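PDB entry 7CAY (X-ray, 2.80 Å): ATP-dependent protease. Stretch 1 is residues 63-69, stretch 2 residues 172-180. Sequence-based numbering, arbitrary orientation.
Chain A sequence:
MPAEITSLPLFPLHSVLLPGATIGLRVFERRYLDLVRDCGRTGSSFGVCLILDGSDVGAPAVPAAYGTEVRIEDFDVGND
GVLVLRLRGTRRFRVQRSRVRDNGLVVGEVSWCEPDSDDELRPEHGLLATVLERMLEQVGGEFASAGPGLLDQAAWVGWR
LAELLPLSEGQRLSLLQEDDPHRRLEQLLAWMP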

# COMPACT_ATOMS: atom_id res chain seq x y z
N PRO A 63 -0.01 -10.92 8.94
CA PRO A 63 0.26 -9.63 8.31
C PRO A 63 0.44 -8.53 9.35
O PRO A 63 0.19 -8.71 10.54
CB PRO A 63 -0.99 -9.39 7.47
CG PRO A 63 -2.08 -10.01 8.29
CD PRO A 63 -1.46 -11.22 8.95
N ALA A 64 0.90 -7.38 8.87
CA ALA A 64 0.97 -6.21 9.72
C ALA A 64 -0.44 -5.67 9.98
O ALA A 64 -1.41 -6.04 9.32
CB ALA A 64 1.85 -5.14 9.09
N ALA A 65 -0.54 -4.76 10.96
CA ALA A 65 -1.85 -4.23 11.34
C ALA A 65 -2.45 -3.33 10.27
O ALA A 65 -3.66 -3.09 10.29
CB ALA A 65 -1.74 -3.47 12.66
N TYR A 66 -1.64 -2.82 9.35
CA TYR A 66 -2.11 -1.91 8.31
C TYR A 66 -1.73 -2.44 6.94
O TYR A 66 -0.66 -3.04 6.76
CB TYR A 66 -1.54 -0.50 8.50
CG TYR A 66 -2.23 0.30 9.58
CD1 TYR A 66 -1.96 0.07 10.92
CD2 TYR A 66 -3.15 1.29 9.26
CE1 TYR A 66 -2.59 0.80 11.92
CE2 TYR A 66 -3.78 2.03 10.25
CZ TYR A 66 -3.50 1.78 11.57
OH TYR A 66 -4.13 2.51 12.56
N GLY A 67 -2.62 -2.22 5.96
CA GLY A 67 -2.38 -2.63 4.59
C GLY A 67 -2.95 -1.61 3.63
O GLY A 67 -3.55 -0.62 4.03
N THR A 68 -2.76 -1.88 2.34
CA THR A 68 -3.17 -0.96 1.28
C THR A 68 -3.99 -1.72 0.24
O THR A 68 -3.53 -2.72 -0.31
CB THR A 68 -1.96 -0.31 0.62
OG1 THR A 68 -1.15 0.33 1.62
CG2 THR A 68 -2.40 0.73 -0.38
N GLU A 69 -5.21 -1.23 -0.01
CA GLU A 69 -6.02 -1.80 -1.07
C GLU A 69 -5.41 -1.50 -2.43
O GLU A 69 -4.85 -0.42 -2.65
CB GLU A 69 -7.45 -1.25 -1.01
CG GLU A 69 -8.42 -1.92 -1.96
CD GLU A 69 -9.76 -1.22 -2.03
OE1 GLU A 69 -9.77 0.03 -2.13
OE2 GLU A 69 -10.79 -1.91 -1.98
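Stretch 2, residues 172-180: RLSLLQEDD

How does stretch 2 lie on stretch 1? Residues 172-177 form the end of a helix that crosses the strand 66-69 at 78°, nearly perpendicular, with the axes 8.3 Å apart at their closest. The nearest backbone pair is Tyr66 CA and Gln177 CA, 6.0 Å apart, so the last turn of the helix sits over Tyr66. Glu178 is the first residue to leave helical phi/psi, and the chain continues as loop through Asp180.

What does the Tyr66 ring do? With chi1 at -78° (m) and chi2 at 77°, the side chain lays a face of its ring against Gln177. Gln177 CA stands 3.6 Å from the ring centroid, only 4° off the normal, a CH-pi contact made by the backbone itself. Gln177 CB covers the same face, 3.8 Å from Tyr66 CD1, and Gln177 O comes within 3.6 Å of Tyr66 CZ. The Gln177 side chain is not modelled beyond CB, so its contact with the ring is seen only through CA, CB and the backbone C and O. The Tyr66 hydroxyl is hydrogen-bonded elsewhere in the structure.

How do the leucines reach stretch 1? Leu176 points toward it, and its t, p rotamer (chi1 -166°, chi2 72°) spreads the two methyls along stretch 1: Leu176 CD2 lies 3.8 Å from Tyr66 CB, while Leu176 CD1 approaches Thr68 OG1 at 3.3 Å. Leu173, one turn earlier, starts sideways, but chi1 175° (t) and chi2 66° (p) bring Leu173 CD1 to 3.7 Å from Ala64 CB, which precedes the corner the chain turns at Ala65.

What happens beyond the helix? Asp179 also starts sideways; its m rotamer, chi1 -65°, carries OD1 back to 3.8 Å from Tyr66 CE2. No hydrogen bond joins the modelled atoms of the two stretches, so apolar packing and the CH-pi contact dominate.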

# COMPACT_ATOMS: atom_id res chain seq x y z
N ARG A 172 8.48 2.79 6.55
CA ARG A 172 7.36 2.94 5.64
C ARG A 172 6.08 2.36 6.23
O ARG A 172 4.98 2.85 5.94
CB ARG A 172 7.69 2.28 4.30
CG ARG A 172 9.04 2.70 3.75
CD ARG A 172 9.15 2.51 2.25
NE ARG A 172 10.43 3.01 1.76
CZ ARG A 172 10.65 3.42 0.51
NH1 ARG A 172 9.66 3.41 -0.37
NH2 ARG A 172 11.85 3.85 0.16
N LEU A 173 6.20 1.33 7.07
CA LEU A 173 5.04 0.77 7.74
C LEU A 173 4.49 1.74 8.79
O LEU A 173 3.27 1.86 8.96
CB LEU A 173 5.40 -0.56 8.39
CG LEU A 173 4.33 -1.25 9.25
CD1 LEU A 173 3.14 -1.69 8.40
CD2 LEU A 173 4.92 -2.43 9.99
N SER A 174 5.38 2.45 9.49
CA SER A 174 4.94 3.42 10.48
C SER A 174 4.20 4.58 9.82
O SER A 174 3.21 5.09 10.37
CB SER A 174 6.14 3.93 11.28
OG SER A 174 5.74 4.90 12.24
N LEU A 175 4.66 5.02 8.65
CA LEU A 175 3.94 6.05 7.91
C LEU A 175 2.56 5.55 7.49
O LEU A 175 1.58 6.30 7.56
CB LEU A 175 4.75 6.48 6.68
CG LEU A 175 6.07 7.21 6.97
CD1 LEU A 175 6.95 7.26 5.74
CD2 LEU A 175 5.80 8.60 7.50
N LEU A 176 2.47 4.30 7.05
CA LEU A 176 1.18 3.73 6.69
C LEU A 176 0.22 3.72 7.88
O LEU A 176 -0.97 4.01 7.73
CB LEU A 176 1.37 2.31 6.13
CG LEU A 176 0.20 1.66 5.39
CD1 LEU A 176 0.01 2.31 4.02
CD2 LEU A 176 0.41 0.16 5.25
N GLN A 177 0.74 3.40 9.07
CA GLN A 177 -0.11 3.37 10.26
C GLN A 177 -0.60 4.76 10.64
O GLN A 177 -1.72 4.90 11.15
CB GLN A 177 0.66 2.75 11.43
N GLU A 178 0.21 5.79 10.42
CA GLU A 178 -0.18 7.15 10.76
C GLU A 178 -1.30 7.62 9.83
O GLU A 178 -1.11 7.68 8.61
CB GLU A 178 1.02 8.09 10.67
CG GLU A 178 0.70 9.53 11.01
CD GLU A 178 0.32 9.71 12.47
OE1 GLU A 178 1.22 9.59 13.33
OE2 GLU A 178 -0.87 9.95 12.75
N ASP A 179 -2.45 7.97 10.40
CA ASP A 179 -3.62 8.35 9.63
C ASP A 179 -3.77 9.86 9.45
O ASP A 179 -4.81 10.31 8.96
CB ASP A 179 -4.89 7.77 10.26
CG ASP A 179 -4.92 6.25 10.22
OD1 ASP A 179 -4.22 5.66 9.37
OD2 ASP A 179 -5.66 5.65 11.04
N ASP A 180 -2.77 10.64 9.84
CA ASP A 180 -2.81 12.09 9.66
C ASP A 180 -1.69 12.53 8.73
O ASP A 180 -0.52 12.20 8.96
CB ASP A 180 -2.68 12.81 11.02
CG ASP A 180 -2.45 14.30 10.86
OD1 ASP A 180 -1.48 14.82 11.46
OD2 ASP A 180 -3.22 14.96 10.13